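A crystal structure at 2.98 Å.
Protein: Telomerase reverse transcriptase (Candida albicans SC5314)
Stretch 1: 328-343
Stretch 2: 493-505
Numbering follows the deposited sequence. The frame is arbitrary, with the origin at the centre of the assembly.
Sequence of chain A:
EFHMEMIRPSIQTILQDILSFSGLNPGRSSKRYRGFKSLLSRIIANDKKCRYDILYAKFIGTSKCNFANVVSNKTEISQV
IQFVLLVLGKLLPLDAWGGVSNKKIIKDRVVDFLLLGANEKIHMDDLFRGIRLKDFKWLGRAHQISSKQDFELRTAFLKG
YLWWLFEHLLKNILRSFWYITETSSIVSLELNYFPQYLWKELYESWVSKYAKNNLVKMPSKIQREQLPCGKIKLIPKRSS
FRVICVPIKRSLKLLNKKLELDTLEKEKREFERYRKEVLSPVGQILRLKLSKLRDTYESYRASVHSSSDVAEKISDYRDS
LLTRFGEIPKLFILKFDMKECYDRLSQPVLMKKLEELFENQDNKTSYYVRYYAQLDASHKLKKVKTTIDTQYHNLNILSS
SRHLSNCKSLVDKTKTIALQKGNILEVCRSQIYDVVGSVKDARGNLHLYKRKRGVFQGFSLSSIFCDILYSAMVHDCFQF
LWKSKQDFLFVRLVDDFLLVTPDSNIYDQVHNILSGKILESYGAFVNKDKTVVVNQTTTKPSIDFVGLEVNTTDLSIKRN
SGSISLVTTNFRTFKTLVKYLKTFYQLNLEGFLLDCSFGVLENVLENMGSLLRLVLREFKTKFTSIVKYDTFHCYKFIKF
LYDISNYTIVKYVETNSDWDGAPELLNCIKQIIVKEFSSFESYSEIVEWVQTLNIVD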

# COMPACT_ATOMS: atom_id res chain seq x y z
N ILE A 328 -6.17 8.47 37.02
CA ILE A 328 -7.19 8.21 36.00
C ILE A 328 -8.41 7.58 36.65
O ILE A 328 -8.31 6.50 37.25
N PRO A 329 -9.58 8.21 36.58
CA PRO A 329 -10.80 7.61 37.13
C PRO A 329 -11.35 6.54 36.19
O PRO A 329 -10.77 6.23 35.15
N LYS A 330 -12.50 5.98 36.57
CA LYS A 330 -13.12 4.92 35.79
C LYS A 330 -13.73 5.52 34.52
O LYS A 330 -14.69 6.29 34.59
N LEU A 331 -13.19 5.15 33.37
CA LEU A 331 -13.56 5.73 32.09
C LEU A 331 -14.61 4.88 31.39
O LEU A 331 -14.52 3.65 31.39
N PHE A 332 -15.61 5.54 30.81
CA PHE A 332 -16.62 4.87 29.99
C PHE A 332 -16.19 4.97 28.53
O PHE A 332 -16.24 6.06 27.94
N ILE A 333 -15.78 3.85 27.95
CA ILE A 333 -15.25 3.82 26.59
C ILE A 333 -16.33 3.32 25.64
O ILE A 333 -17.18 2.50 26.00
N LEU A 334 -16.29 3.82 24.40
CA LEU A 334 -17.27 3.46 23.38
C LEU A 334 -16.56 3.38 22.04
O LEU A 334 -16.22 4.42 21.45
N LYS A 335 -16.34 2.16 21.55
CA LYS A 335 -15.68 1.92 20.27
C LYS A 335 -16.71 1.36 19.30
O LYS A 335 -17.23 0.26 19.51
N PHE A 336 -17.01 2.11 18.24
CA PHE A 336 -17.93 1.67 17.21
C PHE A 336 -17.42 2.13 15.85
O PHE A 336 -16.57 3.01 15.75
N ASP A 337 -17.96 1.52 14.80
CA ASP A 337 -17.54 1.80 13.43
C ASP A 337 -18.75 1.72 12.50
O ASP A 337 -19.79 1.16 12.85
N MET A 338 -18.58 2.29 11.31
CA MET A 338 -19.63 2.33 10.31
C MET A 338 -19.38 1.26 9.25
O MET A 338 -18.27 1.15 8.73
N LYS A 339 -20.41 0.47 8.95
CA LYS A 339 -20.30 -0.58 7.95
C LYS A 339 -20.52 0.00 6.55
O LYS A 339 -21.45 0.79 6.34
N GLU A 340 -19.66 -0.38 5.61
CA GLU A 340 -19.77 0.04 4.21
C GLU A 340 -19.87 1.56 4.10
O GLU A 340 -20.76 2.11 3.46
N CYS A 341 -18.93 2.25 4.77
CA CYS A 341 -18.98 3.71 4.83
C CYS A 341 -19.01 4.34 3.44
O CYS A 341 -19.89 5.15 3.13
N TYR A 342 -18.06 3.96 2.58
CA TYR A 342 -18.02 4.53 1.23
C TYR A 342 -19.23 4.11 0.41
O TYR A 342 -19.74 4.89 -0.40
N ASP A 343 -19.68 2.86 0.58
CA ASP A 343 -20.79 2.37 -0.23
C ASP A 343 -22.10 3.07 0.11
O ASP A 343 -22.87 3.41 -0.79
N LEU A 493 -11.27 8.46 13.10
CA LEU A 493 -10.10 8.41 12.21
C LEU A 493 -10.52 8.43 10.74
O LEU A 493 -10.12 9.32 9.99
N VAL A 494 -11.29 7.43 10.31
CA VAL A 494 -11.92 7.44 9.00
C VAL A 494 -13.38 7.04 9.12
O VAL A 494 -14.28 7.81 8.77
N ASP A 495 -13.61 5.83 9.64
CA ASP A 495 -14.94 5.32 9.91
C ASP A 495 -15.07 4.69 11.29
O ASP A 495 -16.20 4.43 11.72
N ASP A 496 -13.97 4.46 12.01
CA ASP A 496 -14.05 3.94 13.36
C ASP A 496 -14.06 5.09 14.37
O ASP A 496 -13.31 6.06 14.23
N PHE A 497 -14.91 4.97 15.38
CA PHE A 497 -15.12 6.02 16.36
C PHE A 497 -14.74 5.53 17.75
O PHE A 497 -14.88 4.34 18.06
N LEU A 498 -14.26 6.45 18.58
CA LEU A 498 -13.88 6.14 19.95
C LEU A 498 -14.31 7.28 20.85
O LEU A 498 -14.16 8.46 20.50
N LEU A 499 -14.84 6.94 22.03
CA LEU A 499 -15.25 7.92 23.02
C LEU A 499 -14.79 7.46 24.39
O LEU A 499 -15.07 6.33 24.79
N VAL A 500 -14.07 8.33 25.09
CA VAL A 500 -13.60 8.06 26.45
C VAL A 500 -13.99 9.25 27.32
O VAL A 500 -13.62 10.39 27.02
N THR A 501 -14.74 8.98 28.40
CA THR A 501 -15.12 10.04 29.32
C THR A 501 -15.48 9.44 30.67
O THR A 501 -16.06 8.34 30.70
N PRO A 502 -15.15 10.10 31.78
CA PRO A 502 -15.64 9.63 33.08
C PRO A 502 -17.09 10.00 33.35
O PRO A 502 -17.70 9.43 34.26
N ASP A 503 -17.66 10.92 32.58
CA ASP A 503 -19.05 11.34 32.77
C ASP A 503 -19.98 10.26 32.21
O ASP A 503 -19.89 9.91 31.03
N SER A 504 -20.87 9.74 33.06
CA SER A 504 -21.83 8.75 32.60
C SER A 504 -22.92 9.39 31.75
O SER A 504 -23.42 8.76 30.81
N ASN A 505 -23.30 10.63 32.06
CA ASN A 505 -24.32 11.32 31.28
C ASN A 505 -23.88 11.51 29.83
O ASN A 505 -24.69 11.44 28.91

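The strongest polar contacts here belong to the backbone, and the register they set decides which face of the sheet each strand side chain leaves from. The strand beginning at Phe 332 runs antiparallel to strand 496-501, and their tightest bond, Phe 497 N to Phe 336 O at 2.6 Å, is followed by Phe 332 N to Thr 501 O and Leu 334 N to Leu 499 O, each 2.8 Å. Met 338 N also donates to Asp 495 O at 3.2 Å.

Charged side chains cluster around Asp 496; a separate polar group sits near Asp 503. Lys 335 (chi1 t) forms a long salt bridge with Asp 496 (m), NZ to OD2 at 4.0 Å. It lies beside a cluster of acids: Asp 337 OD2 is 4.2 Å from Asp 496 OD2, a pairing of like charges. At the other end, Asp 503 (t) caps the following helix, its OD1 accepting from Asn 505 N at 2.9 Å.

Register then sorts the packing by face. The face of Ile 333, Lys 335, Leu 498 and Val 500 is aliphatic away from the acids: Ile 333 (m) sets CG2 3.7 Å from Leu 498 CD1 and CG1 4.0 Å from Val 500 CG2. Leu 331 (m, t) extends this patch, its CD1 3.6 Å from Val 500 CG1 and its CD2 4.0 Å from Pro 502 CD.

The opposite face carries the aromatics. Phe 336 takes p and Phe 497 m; their planes lie within 6° of parallel but are slid apart, so CB of Phe 497 rather than its ring sits over the Phe 336 face, 3.6 Å from the centroid. Met 338 (m, m, t) brings CE to 3.6 Å from Phe 497 CE1. Midway, Leu 334 and Leu 499 meet through their CB atoms at 4.0 Å. Phe 332 (m) turns its ring edge to a carbonyl, CE2 lying 3.2 Å from Pro 502 O.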

# COMPACT_ATOMS: atom_id res chain seq x y z
CB ILE A 328 -6.64 7.32 34.88
CG1 ILE A 328 -5.53 8.04 34.10
CG2 ILE A 328 -7.76 6.89 33.94
CD1 ILE A 328 -4.13 7.78 34.64
CB PRO A 329 -11.75 8.80 37.25
CG PRO A 329 -11.31 9.73 36.17
CD PRO A 329 -9.82 9.57 36.06
CB LYS A 330 -14.18 4.19 36.62
CG LYS A 330 -14.46 2.78 36.13
CD LYS A 330 -15.55 2.10 36.95
CE LYS A 330 -15.59 0.61 36.65
NZ LYS A 330 -15.61 0.34 35.19
CB LEU A 331 -12.34 5.89 31.19
CG LEU A 331 -11.20 6.71 31.81
CD1 LEU A 331 -9.94 6.63 30.96
CD2 LEU A 331 -11.64 8.16 31.97
CB PHE A 332 -18.00 5.50 30.21
CG PHE A 332 -18.49 5.42 31.62
CD1 PHE A 332 -19.06 4.26 32.11
CD2 PHE A 332 -18.39 6.52 32.47
CE1 PHE A 332 -19.52 4.19 33.42
CE2 PHE A 332 -18.85 6.45 33.77
CZ PHE A 332 -19.42 5.28 34.25
CB ILE A 333 -13.97 2.96 26.51
CG1 ILE A 333 -12.94 3.42 27.54
CG2 ILE A 333 -13.35 3.06 25.13
CD1 ILE A 333 -12.90 2.59 28.79
CB LEU A 334 -18.42 4.46 23.36
CG LEU A 334 -19.67 4.04 24.14
CD1 LEU A 334 -20.76 5.08 23.99
CD2 LEU A 334 -20.18 2.69 23.67
CB LYS A 335 -14.50 0.97 20.43
CG LYS A 335 -13.66 0.79 19.17
CD LYS A 335 -14.05 -0.46 18.39
CE LYS A 335 -13.20 -0.61 17.14
NZ LYS A 335 -13.55 -1.83 16.37
CB PHE A 336 -19.36 2.17 17.46
CG PHE A 336 -19.50 3.66 17.47
CD1 PHE A 336 -19.16 4.39 18.60
CD2 PHE A 336 -19.99 4.34 16.37
CE1 PHE A 336 -19.30 5.77 18.62
CE2 PHE A 336 -20.13 5.72 16.38
CZ PHE A 336 -19.79 6.43 17.51
CB ASP A 337 -16.44 0.85 12.96
CG ASP A 337 -16.91 -0.59 12.89
OD1 ASP A 337 -17.46 -1.10 13.89
OD2 ASP A 337 -16.74 -1.22 11.82
CB MET A 338 -19.70 3.71 9.65
CG MET A 338 -19.84 4.86 10.64
SD MET A 338 -21.34 4.75 11.63
CE MET A 338 -21.04 6.01 12.86
CB LYS A 339 -21.30 -1.70 8.23
CG LYS A 339 -22.74 -1.23 8.40
CD LYS A 339 -23.67 -2.41 8.64
CE LYS A 339 -25.11 -1.95 8.82
NZ LYS A 339 -26.04 -3.09 9.03
CB GLU A 340 -20.96 -0.64 3.53
CG GLU A 340 -20.83 -2.15 3.38
CD GLU A 340 -22.11 -2.81 2.91
OE1 GLU A 340 -23.18 -2.53 3.49
OE2 GLU A 340 -22.05 -3.61 1.95
CB CYS A 341 -17.80 4.25 5.64
SG CYS A 341 -16.18 3.80 5.00
CB TYR A 342 -16.72 4.13 0.53
CG TYR A 342 -15.49 4.80 1.08
CD1 TYR A 342 -15.23 6.14 0.82
CD2 TYR A 342 -14.57 4.10 1.85
CE1 TYR A 342 -14.10 6.77 1.32
CE2 TYR A 342 -13.44 4.72 2.36
CZ TYR A 342 -13.21 6.05 2.09
OH TYR A 342 -12.09 6.66 2.59
CB ASP A 343 -20.93 0.85 -0.06
CG ASP A 343 -19.69 0.10 -0.49
OD1 ASP A 343 -18.68 0.75 -0.86
OD2 ASP A 343 -19.71 -1.15 -0.47
CB LEU A 493 -9.26 7.16 12.52
CG LEU A 493 -8.09 6.90 11.56
CD1 LEU A 493 -7.20 8.12 11.40
CD2 LEU A 493 -7.29 5.71 12.03
CB VAL A 494 -11.17 6.51 8.03
CG1 VAL A 494 -11.91 6.41 6.70
CG2 VAL A 494 -9.75 7.02 7.82
CB ASP A 495 -15.36 4.28 8.85
CG ASP A 495 -14.48 3.04 8.85
OD1 ASP A 495 -13.26 3.17 9.11
OD2 ASP A 495 -15.00 1.93 8.59
CB ASP A 496 -12.88 2.99 13.65
CG ASP A 496 -12.89 1.75 12.77
OD1 ASP A 496 -12.56 1.86 11.58
OD2 ASP A 496 -13.23 0.65 13.28
CB PHE A 497 -16.58 6.50 16.38
CG PHE A 497 -17.03 7.18 15.12
CD1 PHE A 497 -17.23 6.46 13.96
CD2 PHE A 497 -17.27 8.55 15.10
CE1 PHE A 497 -17.65 7.08 12.80
CE2 PHE A 497 -17.69 9.17 13.95
CZ PHE A 497 -17.88 8.44 12.80
CB LEU A 498 -12.37 5.91 20.07
CG LEU A 498 -11.86 5.39 21.42
CD1 LEU A 498 -12.39 3.99 21.68
CD2 LEU A 498 -10.35 5.42 21.47
CB LEU A 499 -16.77 8.14 23.01
CG LEU A 499 -17.33 9.15 24.01
CD1 LEU A 499 -18.44 9.96 23.36
CD2 LEU A 499 -17.85 8.46 25.26
CB VAL A 500 -12.08 7.83 26.50
CG1 VAL A 500 -11.64 7.55 27.93
CG2 VAL A 500 -11.68 6.68 25.58
CB THR A 501 -16.29 10.87 28.78
OG1 THR A 501 -16.64 11.88 29.73
CG2 THR A 501 -17.51 9.98 28.51
CB PRO A 502 -14.71 10.32 34.08
CG PRO A 502 -14.31 11.58 33.39
CD PRO A 502 -14.23 11.24 31.92
CB ASP A 503 -19.30 12.68 32.08
CG ASP A 503 -20.56 13.36 32.57
OD1 ASP A 503 -21.47 12.68 33.09
OD2 ASP A 503 -20.66 14.60 32.42
CB SER A 504 -22.45 8.03 33.80
OG SER A 504 -23.16 8.94 34.62
CB ASN A 505 -24.66 12.66 31.92
CG ASN A 505 -25.88 13.31 31.31
OD1 ASN A 505 -25.77 14.07 30.34
ND2 ASN A 505 -27.05 13.03 31.87